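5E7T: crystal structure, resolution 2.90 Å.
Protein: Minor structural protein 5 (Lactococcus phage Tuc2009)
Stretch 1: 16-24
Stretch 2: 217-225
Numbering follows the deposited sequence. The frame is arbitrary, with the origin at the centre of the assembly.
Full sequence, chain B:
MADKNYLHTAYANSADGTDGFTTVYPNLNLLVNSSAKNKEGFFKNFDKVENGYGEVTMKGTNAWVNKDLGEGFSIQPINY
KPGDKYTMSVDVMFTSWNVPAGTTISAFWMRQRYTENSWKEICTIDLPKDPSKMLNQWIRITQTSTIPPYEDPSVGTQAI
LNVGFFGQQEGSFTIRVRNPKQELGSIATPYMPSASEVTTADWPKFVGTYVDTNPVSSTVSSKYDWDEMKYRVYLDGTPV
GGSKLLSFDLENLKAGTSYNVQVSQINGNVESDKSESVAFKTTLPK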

# COMPACT_ATOMS: atom_id res chain seq x y z
N ASP B 16 -41.45 47.88 24.68
CA ASP B 16 -41.72 49.16 25.37
C ASP B 16 -40.48 50.07 25.43
O ASP B 16 -40.62 51.29 25.59
CB ASP B 16 -42.31 48.92 26.79
CG ASP B 16 -41.56 47.89 27.61
OD1 ASP B 16 -40.48 48.22 28.11
OD2 ASP B 16 -42.02 46.73 27.69
N GLY B 17 -39.29 49.48 25.29
CA GLY B 17 -38.02 50.19 25.27
C GLY B 17 -37.30 50.32 26.60
O GLY B 17 -36.22 50.92 26.65
N THR B 18 -37.86 49.73 27.66
CA THR B 18 -37.30 49.81 29.02
C THR B 18 -36.23 48.77 29.34
O THR B 18 -35.20 49.12 29.92
CB THR B 18 -38.41 49.77 30.07
OG1 THR B 18 -38.89 48.43 30.20
CG2 THR B 18 -39.56 50.75 29.75
N ASP B 19 -36.49 47.48 29.01
CA ASP B 19 -35.57 46.38 29.29
C ASP B 19 -34.24 46.54 28.53
O ASP B 19 -34.22 46.47 27.31
CB ASP B 19 -36.23 45.01 29.03
CG ASP B 19 -35.44 43.74 29.33
OD1 ASP B 19 -34.23 43.84 29.67
OD2 ASP B 19 -36.02 42.63 29.19
N GLY B 20 -33.18 46.79 29.29
CA GLY B 20 -31.82 46.91 28.78
C GLY B 20 -31.50 48.09 27.88
O GLY B 20 -30.59 47.99 27.05
N PHE B 21 -32.21 49.22 28.08
CA PHE B 21 -32.06 50.48 27.35
C PHE B 21 -30.61 51.02 27.26
O PHE B 21 -29.89 51.03 28.26
CB PHE B 21 -32.97 51.55 27.98
CG PHE B 21 -32.91 52.93 27.35
CD1 PHE B 21 -33.64 53.23 26.21
CD2 PHE B 21 -32.14 53.94 27.91
CE1 PHE B 21 -33.55 54.48 25.60
CE2 PHE B 21 -32.07 55.20 27.32
CZ PHE B 21 -32.77 55.46 26.17
N THR B 22 -30.21 51.50 26.06
CA THR B 22 -28.93 52.17 25.82
C THR B 22 -29.03 53.17 24.72
O THR B 22 -29.72 52.92 23.73
CB THR B 22 -27.76 51.29 25.45
OG1 THR B 22 -28.10 49.92 25.55
CG2 THR B 22 -26.54 51.62 26.27
N THR B 23 -28.31 54.28 24.88
CA THR B 23 -28.22 55.33 23.88
C THR B 23 -27.03 55.00 22.99
O THR B 23 -26.85 55.63 21.94
CB THR B 23 -28.06 56.69 24.57
OG1 THR B 23 -27.10 56.57 25.61
CG2 THR B 23 -29.39 57.21 25.12
N VAL B 24 -26.23 53.98 23.40
CA VAL B 24 -25.03 53.51 22.70
C VAL B 24 -25.05 51.99 22.46
O VAL B 24 -25.26 51.24 23.41
CB VAL B 24 -23.75 54.00 23.40
CG1 VAL B 24 -23.74 53.62 24.88
CG2 VAL B 24 -22.50 53.47 22.71
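Stretch 2, residues 217-225: SSTVSSKYD

What shape does stretch 2 take as it meets stretch 1? Its first residues are loop, Ser221 to Lys223 form a short 3-10 segment, and the chain leaves through Tyr224. Backbone hydrogen bonds run within this turn, from Lys223 N to Val220 O at 3.1 Å and from Tyr224 N to Ser221 O at 3.3 Å. The two stretches run in broadly opposite senses: Gly17 lies nearest Ser221, their CA atoms 5.4 Å apart, whereas Thr23 lies nearest Thr219, CA to CA 7.1 Å.

What does Phe21 rest on? It closes a type II beta turn that begins at Thr18, and its side chain, with chi1 in t, reaches stretch 2. Ser221 N lies over one face of the ring, and Phe21 CE1 comes within 3.7 Å of Ser221 CA. Near the ring plane, at the edge, Phe21 CZ meets Tyr224 CE2 at 3.6 Å. The two aromatic rings are oblique, with planes at 54° and centroids 5.7 Å apart. Phe21 CE2 also lies 3.9 Å from Thr219 O.

How does Ser221 fit so closely? Its CA-to-CB bond points toward stretch 1, bringing Ser221 CB to 3.2 Å from Gly17 O, while Ser221 OG is 3.7 Å from Thr18 CG2. Gly17 has a phi of 94°, and a CB there would point toward stretch 2, 3.9 Å from Ser221 CB; it would also jam against the preceding carbonyl oxygen.

What does Thr23 add, and what holds its partners in place? Thr23 CG2 packs 3.4 Å from Ser218 O and 3.8 Å from Tyr224 OH. Those two oxygens are themselves joined by a hydrogen bond from Tyr224 OH to Ser218 O, 2.8 Å long, which links Ser218 to Tyr224 across the bend of stretch 2, beside the methyl. No hydrogen bond crosses between the stretches, so the contact rests on packing.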

# COMPACT_ATOMS: atom_id res chain seq x y z
N SER B 217 -28.82 63.32 22.88
CA SER B 217 -29.89 62.31 22.91
C SER B 217 -30.50 62.08 24.30
O SER B 217 -29.77 61.98 25.29
CB SER B 217 -29.36 60.98 22.36
OG SER B 217 -28.38 61.16 21.36
N SER B 218 -31.85 61.95 24.34
CA SER B 218 -32.64 61.69 25.56
C SER B 218 -32.24 60.41 26.27
O SER B 218 -31.90 59.42 25.62
CB SER B 218 -34.13 61.63 25.22
OG SER B 218 -34.91 61.20 26.33
N THR B 219 -32.32 60.42 27.59
CA THR B 219 -31.98 59.26 28.43
C THR B 219 -33.26 58.60 29.02
O THR B 219 -33.18 57.84 29.99
CB THR B 219 -30.94 59.67 29.46
OG1 THR B 219 -30.54 58.49 30.16
CG2 THR B 219 -31.44 60.75 30.44
N VAL B 220 -34.42 58.91 28.41
CA VAL B 220 -35.75 58.42 28.78
C VAL B 220 -36.25 57.52 27.65
O VAL B 220 -36.47 58.00 26.53
CB VAL B 220 -36.75 59.58 29.04
CG1 VAL B 220 -38.05 59.06 29.64
CG2 VAL B 220 -36.14 60.67 29.93
N SER B 221 -36.44 56.23 27.94
CA SER B 221 -36.89 55.24 26.97
C SER B 221 -38.14 55.67 26.20
O SER B 221 -38.17 55.55 24.98
CB SER B 221 -37.10 53.88 27.62
OG SER B 221 -38.08 53.91 28.65
N SER B 222 -39.13 56.27 26.91
CA SER B 222 -40.40 56.73 26.34
C SER B 222 -40.28 57.83 25.26
O SER B 222 -41.18 57.92 24.41
CB SER B 222 -41.35 57.18 27.44
OG SER B 222 -40.90 58.35 28.10
N LYS B 223 -39.19 58.63 25.25
CA LYS B 223 -38.99 59.70 24.26
C LYS B 223 -38.84 59.14 22.82
O LYS B 223 -39.11 59.84 21.85
CB LYS B 223 -37.77 60.58 24.64
CG LYS B 223 -37.74 61.95 23.96
CD LYS B 223 -38.32 63.08 24.83
CE LYS B 223 -39.00 64.18 24.03
NZ LYS B 223 -38.04 65.07 23.33
N TYR B 224 -38.45 57.85 22.70
CA TYR B 224 -38.19 57.11 21.47
C TYR B 224 -39.41 56.35 20.89
O TYR B 224 -40.36 56.05 21.62
CB TYR B 224 -37.04 56.11 21.73
CG TYR B 224 -35.72 56.78 22.05
CD1 TYR B 224 -34.83 57.14 21.04
CD2 TYR B 224 -35.34 57.05 23.36
CE1 TYR B 224 -33.62 57.77 21.32
CE2 TYR B 224 -34.13 57.68 23.66
CZ TYR B 224 -33.27 58.05 22.63
OH TYR B 224 -32.07 58.65 22.91
N ASP B 225 -39.35 56.04 19.58
CA ASP B 225 -40.35 55.23 18.87
C ASP B 225 -39.70 53.86 18.67
O ASP B 225 -38.76 53.72 17.89
CB ASP B 225 -40.77 55.88 17.53
CG ASP B 225 -41.48 57.22 17.66
OD1 ASP B 225 -42.50 57.30 18.39
OD2 ASP B 225 -41.05 58.19 16.97